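Local coordinates for protein gluconate kinase (Lactobacillus acidophilus, PDB 3LL3) that binds ATP and D-xylulose and, as an FGGY-family kinase, probably phosphorylates a sugar or sugar acid, at residues S78-L86 with M131-L140; F116-G125 with L182-L193. All coordinates share one frame; numbering follows the deposited sequence.

Overall arrangement
Both contacts lie in the N-terminal FGGY region and are joined by helix packing: I134, Y135 and L138 of helix 133-143 lie on F116, A117 and I120 of helix 116-124, and the centres of the contacts are about 15 Å apart. Contact 1 is wholly buried and reaches the bound D-xylulose. There a loop whose residues bind the sugar meets a helix start, and a lysine bonds to backbone carbonyls rather than to acids. Contact 2 is only partly buried and lies away from the ligands. It ties the other helix to the loop and helix start at 182-193, with leucine packing inside and a lysine-carboxylate network toward the surface.

Contact 1: S78-L86 with M131-L140; sequences SQMHSLIGL and MAPIYKLLWL. With XUL (D-xylulose), chain E.
The D-xylulose pocket of this FGGY kinase is backed here by the start of helix 133-143 and the residues leading into it, where M131, P133 and K136 meet H81 of the sugar-binding loop. H81 NE2 donates to O2 of the sugar at 2.9 Å, nearly straight (163°), while ND1 bonds to G178 O. The imidazole lies between M80 CB, over the centre of one face, and M131 CG, toward the rim of the other; the selenium of M131 sits obliquely 4.5 Å from the ring centroid. M80 adds its backbone N, which bonds to O5 of the sugar at 3.0 Å.

The extended chain of K136 brings NZ back to the loop, where it donates to H81 O (2.9 Å) and to M131 O (2.9 Å), the latter from above the carbonyl plane; T98 O and I97 O are further acceptors. P133 CD rests 3.5 Å from H81 O. Farther along, L83 CD2 meets K136 CB and L137 CD2, both at 3.7 Å, with L140 CD1 just beyond.

Bonds at both ring nitrogens fix the rotation of H81, and the buried ammonium, bonded to carbonyl oxygens, probably keeps its charge while tying the backbone of the sugar-binding histidine to the helix.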
loop_
_atom_site.group_PDB
_atom_site.type_symbol
_atom_site.label_atom_id
_atom_site.label_comp_id
_atom_site.label_asym_id
_atom_site.label_seq_id
_atom_site.Cartn_x
_atom_site.Cartn_y
_atom_site.Cartn_z
ATOM N N SER A 78 -27.077 -10.634 -24.162
ATOM C CA SER A 78 -27.644 -10.582 -22.817
ATOM C C SER A 78 -26.609 -10.793 -21.709
ATOM O O SER A 78 -25.673 -11.573 -21.877
ATOM C CB SER A 78 -28.760 -11.632 -22.693
ATOM O OG SER A 78 -29.246 -11.715 -21.366
ATOM N N GLN A 79 -26.801 -10.099 -20.588
ATOM C CA GLN A 79 -26.078 -10.386 -19.362
ATOM C C GLN A 79 -26.149 -11.887 -19.082
ATOM O O GLN A 79 -27.069 -12.561 -19.530
ATOM C CB GLN A 79 -26.725 -9.647 -18.194
ATOM C CG GLN A 79 -28.133 -10.134 -17.909
ATOM C CD GLN A 79 -28.877 -9.268 -16.908
ATOM O OE1 GLN A 79 -29.542 -8.294 -17.272
ATOM N NE2 GLN A 79 -28.805 -9.648 -15.642
HETATM N N MSE A 80 -25.171 -12.393 -18.346
HETATM C CA MSE A 80 -25.064 -13.814 -18.046
HETATM C C MSE A 80 -25.396 -14.118 -16.596
HETATM O O MSE A 80 -25.424 -13.217 -15.766
HETATM C CB MSE A 80 -23.655 -14.305 -18.335
HETATM C CG MSE A 80 -23.237 -14.116 -19.768
HETATM SE SE MSE A 80 -21.471 -14.895 -20.126
HETATM C CE MSE A 80 -22.025 -16.800 -20.193
ATOM N N HIS A 81 -25.674 -15.390 -16.320
ATOM C CA HIS A 81 -25.751 -15.909 -14.962
ATOM C C HIS A 81 -27.034 -15.522 -14.224
ATOM O O HIS A 81 -27.168 -15.808 -13.037
ATOM C CB HIS A 81 -24.530 -15.466 -14.132
ATOM C CG HIS A 81 -23.215 -15.613 -14.840
ATOM N ND1 HIS A 81 -22.785 -16.804 -15.389
ATOM C CD2 HIS A 81 -22.223 -14.718 -15.069
ATOM C CE1 HIS A 81 -21.599 -16.629 -15.946
ATOM N NE2 HIS A 81 -21.233 -15.374 -15.762
ATOM N N SER A 82 -27.974 -14.876 -14.903
ATOM C CA SER A 82 -29.208 -14.478 -14.235
ATOM C C SER A 82 -30.116 -15.698 -14.048
ATOM O O SER A 82 -30.040 -16.664 -14.801
ATOM C CB SER A 82 -29.949 -13.377 -15.000
ATOM O OG SER A 82 -30.598 -13.884 -16.166
ATOM N N LEU A 83 -30.971 -15.639 -13.036
ATOM C CA LEU A 83 -31.810 -16.767 -12.684
ATOM C C LEU A 83 -33.201 -16.283 -12.308
ATOM O O LEU A 83 -33.356 -15.387 -11.481
ATOM C CB LEU A 83 -31.191 -17.536 -11.519
ATOM C CG LEU A 83 -31.995 -18.756 -11.067
ATOM C CD1 LEU A 83 -32.164 -19.709 -12.248
ATOM C CD2 LEU A 83 -31.313 -19.450 -9.893
ATOM N N ILE A 84 -34.205 -16.889 -12.930
ATOM C CA ILE A 84 -35.602 -16.534 -12.710
ATOM C C ILE A 84 -36.427 -17.804 -12.610
ATOM O O ILE A 84 -36.278 -18.693 -13.454
ATOM C CB ILE A 84 -36.175 -15.787 -13.921
ATOM C CG1 ILE A 84 -35.402 -14.495 -14.194
ATOM C CG2 ILE A 84 -37.678 -15.536 -13.745
ATOM C CD1 ILE A 84 -35.773 -13.859 -15.516
ATOM N N GLY A 85 -37.317 -17.873 -11.618
ATOM C CA GLY A 85 -38.209 -19.017 -11.471
ATOM C C GLY A 85 -39.641 -18.751 -11.937
ATOM O O GLY A 85 -40.241 -17.734 -11.588
ATOM N N LEU A 86 -40.188 -19.668 -12.730
ATOM C CA LEU A 86 -41.586 -19.608 -13.140
ATOM C C LEU A 86 -42.389 -20.730 -12.471
ATOM O O LEU A 86 -41.895 -21.843 -12.347
ATOM C CB LEU A 86 -41.702 -19.764 -14.659
ATOM C CG LEU A 86 -40.986 -18.735 -15.542
ATOM C CD1 LEU A 86 -41.293 -19.034 -16.989
ATOM C CD2 LEU A 86 -41.399 -17.319 -15.171
HETATM N N MSE A 131 -21.969 -16.255 -8.463
HETATM C CA MSE A 131 -22.686 -15.675 -9.593
HETATM C C MSE A 131 -23.482 -16.720 -10.399
HETATM O O MSE A 131 -24.493 -16.387 -11.030
HETATM C CB MSE A 131 -21.702 -14.964 -10.523
HETATM C CG MSE A 131 -20.729 -15.904 -11.231
HETATM SE SE MSE A 131 -19.251 -14.924 -12.167
HETATM C CE MSE A 131 -18.209 -16.413 -12.867
ATOM N N ALA A 132 -23.017 -17.966 -10.378
ATOM C CA ALA A 132 -23.618 -19.052 -11.157
ATOM C C ALA A 132 -24.985 -19.499 -10.643
ATOM O O ALA A 132 -25.172 -19.705 -9.433
ATOM C CB ALA A 132 -22.679 -20.258 -11.211
ATOM N N PRO A 133 -25.945 -19.649 -11.569
ATOM C CA PRO A 133 -27.244 -20.286 -11.344
ATOM C C PRO A 133 -27.171 -21.585 -10.520
ATOM O O PRO A 133 -27.968 -21.763 -9.612
ATOM C CB PRO A 133 -27.730 -20.558 -12.769
ATOM C CG PRO A 133 -27.232 -19.365 -13.517
ATOM C CD PRO A 133 -25.863 -19.057 -12.914
ATOM N N ILE A 134 -26.223 -22.471 -10.795
ATOM C CA ILE A 134 -26.189 -23.702 -10.012
ATOM C C ILE A 134 -26.067 -23.451 -8.492
ATOM O O ILE A 134 -26.730 -24.117 -7.697
ATOM C CB ILE A 134 -25.101 -24.669 -10.498
ATOM C CG1 ILE A 134 -25.138 -25.960 -9.671
ATOM C CG2 ILE A 134 -23.741 -24.017 -10.454
ATOM C CD1 ILE A 134 -24.198 -27.026 -10.177
ATOM N N TYR A 135 -25.246 -22.482 -8.092
ATOM C CA TYR A 135 -25.068 -22.175 -6.666
ATOM C C TYR A 135 -26.277 -21.450 -6.097
ATOM O O TYR A 135 -26.656 -21.651 -4.936
ATOM C CB TYR A 135 -23.798 -21.346 -6.443
ATOM C CG TYR A 135 -22.548 -22.105 -6.774
ATOM C CD1 TYR A 135 -22.204 -23.230 -6.046
ATOM C CD2 TYR A 135 -21.714 -21.705 -7.813
ATOM C CE1 TYR A 135 -21.060 -23.950 -6.327
ATOM C CE2 TYR A 135 -20.565 -22.418 -8.112
ATOM C CZ TYR A 135 -20.246 -23.549 -7.355
ATOM O OH TYR A 135 -19.123 -24.287 -7.622
ATOM N N LYS A 136 -26.893 -20.618 -6.918
ATOM C CA LYS A 136 -28.111 -19.933 -6.509
ATOM C C LYS A 136 -29.266 -20.919 -6.313
ATOM O O LYS A 136 -30.084 -20.737 -5.412
ATOM C CB LYS A 136 -28.499 -18.869 -7.537
ATOM C CG LYS A 136 -27.479 -17.722 -7.622
ATOM C CD LYS A 136 -27.837 -16.736 -8.723
ATOM C CE LYS A 136 -26.781 -15.635 -8.867
ATOM N NZ LYS A 136 -26.902 -15.021 -10.225
ATOM N N LEU A 137 -29.338 -21.938 -7.171
ATOM C CA LEU A 137 -30.387 -22.954 -7.094
ATOM C C LEU A 137 -30.213 -23.817 -5.845
ATOM O O LEU A 137 -31.182 -24.124 -5.158
ATOM C CB LEU A 137 -30.376 -23.847 -8.336
ATOM C CG LEU A 137 -30.874 -23.214 -9.627
ATOM C CD1 LEU A 137 -30.501 -24.085 -10.825
ATOM C CD2 LEU A 137 -32.390 -22.997 -9.546
ATOM N N LEU A 138 -28.965 -24.191 -5.563
ATOM C CA LEU A 138 -28.627 -24.912 -4.354
ATOM C C LEU A 138 -29.011 -24.110 -3.109
ATOM O O LEU A 138 -29.560 -24.668 -2.147
ATOM C CB LEU A 138 -27.137 -25.227 -4.335
ATOM C CG LEU A 138 -26.684 -26.308 -5.311
ATOM C CD1 LEU A 138 -25.180 -26.428 -5.277
ATOM C CD2 LEU A 138 -27.331 -27.637 -4.942
ATOM N N TRP A 139 -28.724 -22.808 -3.126
ATOM C CA TRP A 139 -29.108 -21.937 -2.018
ATOM C C TRP A 139 -30.628 -21.864 -1.883
ATOM O O TRP A 139 -31.170 -21.984 -0.782
ATOM C CB TRP A 139 -28.555 -20.529 -2.205
ATOM C CG TRP A 139 -28.829 -19.638 -1.019
ATOM C CD1 TRP A 139 -28.121 -19.587 0.153
ATOM C CD2 TRP A 139 -29.878 -18.670 -0.893
ATOM N NE1 TRP A 139 -28.670 -18.646 0.997
ATOM C CE2 TRP A 139 -29.744 -18.067 0.377
ATOM C CE3 TRP A 139 -30.904 -18.241 -1.736
ATOM C CZ2 TRP A 139 -30.609 -17.071 0.825
ATOM C CZ3 TRP A 139 -31.769 -17.253 -1.285
ATOM C CH2 TRP A 139 -31.614 -16.679 -0.017
ATOM N N LEU A 140 -31.316 -21.659 -3.000
ATOM C CA LEU A 140 -32.779 -21.585 -2.983
ATOM C C LEU A 140 -33.411 -22.871 -2.444
ATOM O O LEU A 140 -34.351 -22.833 -1.646
ATOM C CB LEU A 140 -33.323 -21.290 -4.378
ATOM C CG LEU A 140 -33.095 -19.865 -4.904
ATOM C CD1 LEU A 140 -33.322 -19.789 -6.399
ATOM C CD2 LEU A 140 -34.000 -18.886 -4.179
HETATM C C1 XUL E . -19.010 -12.926 -18.274
HETATM C C2 XUL E . -19.225 -13.027 -16.754
HETATM C C3 XUL E . -19.977 -11.899 -15.993
HETATM C C4 XUL E . -20.755 -10.901 -16.873
HETATM C C5 XUL E . -22.025 -11.494 -17.513
HETATM O O1 XUL E . -17.636 -12.805 -18.555
HETATM O O2 XUL E . -18.760 -13.966 -16.154
HETATM O O3 XUL E . -19.052 -11.139 -15.256
HETATM O O4 XUL E . -21.125 -9.817 -16.051
HETATM O O5 XUL E . -22.953 -10.486 -17.835
#

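Contact 2: F116-G125 with L182-L193; sequences FAQQIYRKTG and LNLKTLTWDQEL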
loop_
_atom_site.group_PDB
_atom_site.type_symbol
_atom_site.label_atom_id
_atom_site.label_comp_id
_atom_site.label_asym_id
_atom_site.label_seq_id
_atom_site.Cartn_x
_atom_site.Cartn_y
_atom_site.Cartn_z
ATOM N N PHE A 116 -16.597 -29.980 -3.995
ATOM C CA PHE A 116 -17.726 -29.961 -4.925
ATOM C C PHE A 116 -17.623 -28.833 -5.963
ATOM O O PHE A 116 -17.964 -29.031 -7.135
ATOM C CB PHE A 116 -19.042 -29.822 -4.162
ATOM C CG PHE A 116 -20.265 -29.919 -5.029
ATOM C CD1 PHE A 116 -20.323 -30.827 -6.072
ATOM C CD2 PHE A 116 -21.366 -29.118 -4.780
ATOM C CE1 PHE A 116 -21.457 -30.926 -6.864
ATOM C CE2 PHE A 116 -22.509 -29.213 -5.564
ATOM C CZ PHE A 116 -22.555 -30.120 -6.606
ATOM N N ALA A 117 -17.166 -27.660 -5.520
ATOM C CA ALA A 117 -17.027 -26.510 -6.409
ATOM C C ALA A 117 -16.001 -26.840 -7.479
ATOM O O ALA A 117 -16.191 -26.531 -8.652
ATOM C CB ALA A 117 -16.625 -25.266 -5.625
ATOM N N GLN A 118 -14.934 -27.511 -7.066
ATOM C CA GLN A 118 -13.888 -27.944 -7.982
ATOM C C GLN A 118 -14.455 -28.886 -9.033
ATOM O O GLN A 118 -14.053 -28.853 -10.190
ATOM C CB GLN A 118 -12.746 -28.628 -7.217
ATOM C CG GLN A 118 -11.951 -27.698 -6.306
ATOM C CD GLN A 118 -12.598 -27.479 -4.950
ATOM O OE1 GLN A 118 -13.751 -27.853 -4.721
ATOM N NE2 GLN A 118 -11.848 -26.866 -4.035
ATOM N N GLN A 119 -15.400 -29.723 -8.623
ATOM C CA GLN A 119 -15.990 -30.712 -9.513
ATOM C C GLN A 119 -16.908 -30.036 -10.516
ATOM O O GLN A 119 -16.913 -30.374 -11.697
ATOM C CB GLN A 119 -16.787 -31.767 -8.726
ATOM C CG GLN A 119 -17.353 -32.863 -9.638
ATOM C CD GLN A 119 -18.297 -33.846 -8.925
ATOM O OE1 GLN A 119 -19.082 -33.463 -8.053
ATOM N NE2 GLN A 119 -18.236 -35.114 -9.325
ATOM N N ILE A 120 -17.692 -29.080 -10.041
ATOM C CA ILE A 120 -18.534 -28.291 -10.936
ATOM C C ILE A 120 -17.672 -27.597 -12.008
ATOM O O ILE A 120 -18.010 -27.598 -13.207
ATOM C CB ILE A 120 -19.397 -27.283 -10.140
ATOM C CG1 ILE A 120 -20.543 -28.013 -9.438
ATOM C CG2 ILE A 120 -19.969 -26.192 -11.051
ATOM C CD1 ILE A 120 -21.221 -27.187 -8.380
ATOM N N TYR A 121 -16.546 -27.031 -11.579
ATOM C CA TYR A 121 -15.600 -26.418 -12.513
ATOM C C TYR A 121 -15.064 -27.407 -13.558
ATOM O O TYR A 121 -15.056 -27.124 -14.742
ATOM C CB TYR A 121 -14.435 -25.750 -11.777
ATOM C CG TYR A 121 -13.491 -25.102 -12.750
ATOM C CD1 TYR A 121 -13.847 -23.929 -13.406
ATOM C CD2 TYR A 121 -12.258 -25.674 -13.043
ATOM C CE1 TYR A 121 -12.992 -23.338 -14.335
ATOM C CE2 TYR A 121 -11.394 -25.093 -13.952
ATOM C CZ TYR A 121 -11.768 -23.928 -14.597
ATOM O OH TYR A 121 -10.911 -23.356 -15.502
ATOM N N ARG A 122 -14.577 -28.548 -13.085
ATOM C CA ARG A 122 -14.103 -29.587 -13.988
ATOM C C ARG A 122 -15.201 -30.018 -14.964
ATOM O O ARG A 122 -14.898 -30.283 -16.119
ATOM C CB ARG A 122 -13.568 -30.794 -13.209
ATOM C CG ARG A 122 -12.058 -30.870 -13.069
ATOM C CD ARG A 122 -11.643 -32.079 -12.228
ATOM N NE ARG A 122 -11.375 -31.678 -10.851
ATOM C CZ ARG A 122 -12.098 -32.042 -9.801
ATOM N NH1 ARG A 122 -11.767 -31.606 -8.598
ATOM N NH2 ARG A 122 -13.135 -32.851 -9.944
ATOM N N LYS A 123 -16.463 -30.053 -14.529
ATOM C CA LYS A 123 -17.571 -30.476 -15.399
ATOM C C LYS A 123 -18.057 -29.419 -16.379
ATOM O O LYS A 123 -18.451 -29.746 -17.503
ATOM C CB LYS A 123 -18.785 -30.920 -14.576
ATOM C CG LYS A 123 -18.729 -32.345 -14.049
ATOM C CD LYS A 123 -19.811 -32.548 -12.996
ATOM C CE LYS A 123 -19.767 -33.952 -12.429
ATOM N NZ LYS A 123 -20.138 -34.948 -13.470
ATOM N N THR A 124 -18.073 -28.163 -15.945
ATOM C CA THR A 124 -18.846 -27.149 -16.671
ATOM C C THR A 124 -18.063 -25.894 -17.050
ATOM O O THR A 124 -18.580 -25.045 -17.760
ATOM C CB THR A 124 -20.092 -26.705 -15.873
ATOM O OG1 THR A 124 -19.686 -25.897 -14.755
ATOM C CG2 THR A 124 -20.907 -27.921 -15.375
ATOM N N GLY A 125 -16.834 -25.767 -16.562
ATOM C CA GLY A 125 -16.034 -24.588 -16.847
ATOM C C GLY A 125 -16.419 -23.385 -16.007
ATOM O O GLY A 125 -15.923 -22.281 -16.242
ATOM N N LEU A 182 -24.065 -26.847 -17.472
ATOM C CA LEU A 182 -23.814 -27.386 -18.810
ATOM C C LEU A 182 -22.511 -28.175 -18.839
ATOM O O LEU A 182 -21.444 -27.632 -18.563
ATOM C CB LEU A 182 -23.745 -26.258 -19.835
ATOM C CG LEU A 182 -23.609 -26.687 -21.302
ATOM C CD1 LEU A 182 -24.934 -27.211 -21.825
ATOM C CD2 LEU A 182 -23.075 -25.547 -22.202
ATOM N N ASN A 183 -22.596 -29.453 -19.193
ATOM C CA ASN A 183 -21.414 -30.301 -19.293
ATOM C C ASN A 183 -20.529 -29.886 -20.471
ATOM O O ASN A 183 -21.009 -29.712 -21.586
ATOM C CB ASN A 183 -21.808 -31.785 -19.409
ATOM C CG ASN A 183 -20.609 -32.726 -19.315
ATOM O OD1 ASN A 183 -20.311 -33.254 -18.247
ATOM N ND2 ASN A 183 -19.912 -32.926 -20.422
ATOM N N LEU A 184 -19.235 -29.744 -20.222
ATOM C CA LEU A 184 -18.310 -29.272 -21.252
ATOM C C LEU A 184 -18.162 -30.256 -22.407
ATOM O O LEU A 184 -17.993 -29.845 -23.548
ATOM C CB LEU A 184 -16.934 -28.991 -20.655
ATOM C CG LEU A 184 -16.790 -27.718 -19.822
ATOM C CD1 LEU A 184 -15.459 -27.712 -19.131
ATOM C CD2 LEU A 184 -16.919 -26.465 -20.674
ATOM N N LYS A 185 -18.214 -31.549 -22.102
ATOM C CA LYS A 185 -17.988 -32.590 -23.109
ATOM C C LYS A 185 -19.223 -32.957 -23.930
ATOM O O LYS A 185 -19.116 -33.249 -25.115
ATOM C CB LYS A 185 -17.431 -33.856 -22.459
ATOM C CG LYS A 185 -15.949 -33.798 -22.157
ATOM C CD LYS A 185 -15.575 -34.889 -21.151
ATOM C CE LYS A 185 -14.194 -34.640 -20.543
ATOM N NZ LYS A 185 -14.053 -35.288 -19.202
ATOM N N THR A 186 -20.390 -32.966 -23.300
ATOM C CA THR A 186 -21.611 -33.353 -23.998
ATOM C C THR A 186 -22.337 -32.144 -24.575
ATOM O O THR A 186 -23.086 -32.269 -25.549
ATOM C CB THR A 186 -22.575 -34.087 -23.067
ATOM O OG1 THR A 186 -23.053 -33.182 -22.065
ATOM C CG2 THR A 186 -21.871 -35.268 -22.403
ATOM N N LEU A 187 -22.099 -30.971 -23.985
ATOM C CA LEU A 187 -22.868 -29.772 -24.324
ATOM C C LEU A 187 -24.375 -29.979 -24.126
ATOM O O LEU A 187 -25.199 -29.394 -24.830
ATOM C CB LEU A 187 -22.554 -29.277 -25.742
ATOM C CG LEU A 187 -21.066 -29.000 -25.983
ATOM C CD1 LEU A 187 -20.824 -28.286 -27.294
ATOM C CD2 LEU A 187 -20.463 -28.205 -24.809
ATOM N N THR A 188 -24.732 -30.821 -23.164
ATOM C CA THR A 188 -26.083 -30.780 -22.626
ATOM C C THR A 188 -25.975 -30.755 -21.097
ATOM O O THR A 188 -24.868 -30.783 -20.567
ATOM C CB THR A 188 -26.943 -31.947 -23.136
ATOM O OG1 THR A 188 -28.309 -31.749 -22.723
ATOM C CG2 THR A 188 -26.397 -33.268 -22.627
ATOM N N TRP A 189 -27.099 -30.664 -20.393
ATOM C CA TRP A 189 -27.069 -30.590 -18.930
ATOM C C TRP A 189 -26.337 -31.789 -18.347
ATOM O O TRP A 189 -26.476 -32.896 -18.851
ATOM C CB TRP A 189 -28.487 -30.522 -18.358
ATOM C CG TRP A 189 -29.333 -29.459 -18.991
ATOM C CD1 TRP A 189 -30.538 -29.627 -19.633
ATOM C CD2 TRP A 189 -29.031 -28.059 -19.067
ATOM N NE1 TRP A 189 -30.998 -28.410 -20.092
ATOM C CE2 TRP A 189 -30.094 -27.436 -19.758
ATOM C CE3 TRP A 189 -27.983 -27.271 -18.597
ATOM C CZ2 TRP A 189 -30.128 -26.065 -19.986
ATOM C CZ3 TRP A 189 -28.009 -25.905 -18.842
ATOM C CH2 TRP A 189 -29.073 -25.316 -19.522
ATOM N N ASP A 190 -25.535 -31.555 -17.310
ATOM C CA ASP A 190 -24.807 -32.619 -16.624
ATOM C C ASP A 190 -25.788 -33.392 -15.721
ATOM O O ASP A 190 -26.346 -32.816 -14.781
ATOM C CB ASP A 190 -23.671 -32.017 -15.794
ATOM C CG ASP A 190 -22.747 -33.064 -15.216
ATOM O OD1 ASP A 190 -21.698 -33.326 -15.829
ATOM O OD2 ASP A 190 -23.079 -33.652 -14.157
ATOM N N GLN A 191 -26.025 -34.671 -16.023
ATOM C CA GLN A 191 -27.031 -35.447 -15.274
ATOM C C GLN A 191 -26.753 -35.545 -13.776
ATOM O O GLN A 191 -27.665 -35.430 -12.949
ATOM C CB GLN A 191 -27.198 -36.856 -15.832
ATOM C CG GLN A 191 -28.395 -37.593 -15.182
ATOM C CD GLN A 191 -29.723 -36.943 -15.542
ATOM O OE1 GLN A 191 -30.485 -36.520 -14.671
ATOM N NE2 GLN A 191 -29.993 -36.837 -16.834
ATOM N N GLU A 192 -25.496 -35.799 -13.437
ATOM C CA GLU A 192 -25.052 -35.820 -12.053
ATOM C C GLU A 192 -25.385 -34.513 -11.320
ATOM O O GLU A 192 -25.885 -34.531 -10.198
ATOM C CB GLU A 192 -23.551 -36.107 -12.012
ATOM C CG GLU A 192 -22.997 -36.370 -10.647
ATOM C CD GLU A 192 -21.535 -36.823 -10.682
ATOM O OE1 GLU A 192 -20.991 -37.058 -11.793
ATOM O OE2 GLU A 192 -20.943 -36.954 -9.589
ATOM N N LEU A 193 -25.108 -33.372 -11.948
ATOM C CA LEU A 193 -25.419 -32.085 -11.318
ATOM C C LEU A 193 -26.943 -31.846 -11.194
ATOM O O LEU A 193 -27.418 -31.293 -10.196
ATOM C CB LEU A 193 -24.732 -30.925 -12.070
ATOM C CG LEU A 193 -23.201 -30.858 -11.999
ATOM C CD1 LEU A 193 -22.646 -29.700 -12.827
ATOM C CD2 LEU A 193 -22.689 -30.778 -10.534
HETATM O O HOH W 1 -20.440 -25.355 -19.749
#
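Helix 116-124 packs here against a loop and the first turn of helix 191-197 in the N-terminal FGGY region, with an apolar inner side and a charged outer one. L193 is the knob, set among F116, I120, K123 and T124. Its CD2 lies 3.7 Å from I120 CG1 and meets the F116 ring obliquely, whereas CD1 reaches T124 CG2 tip to tip at 3.6 Å.

Over this leucine runs K123, whose CD touches L193 CG. A bend at its last torsion (chi4 -67°) turns NZ between two acids: E192 OE1, met from above the carboxylate plane at 2.8 Å, and D190 OD1, met on the syn side at 3.3 Å. D190 also caps the helix, its OD2 taking L193 N on the anti lone pair. The other oxygen of E192, OE2, accepts a long bond from Q119 NE2 (3.3 Å), amide and carboxylate planes being perpendicular.

At the C-terminal end of helix 116-124, K123 O receives L184 N at 2.8 Å, and a water bridges T124 O and L182 O. L184 CD1 lies against G125 N, where positive phi takes the chain out of the helix. Beyond, L184 touches C282 and P284 of strand 281-284.

The arrangement combines a knob-into-hole contact with an N-capped helix start, its capping aspartate also belonging to the salt-bridge network.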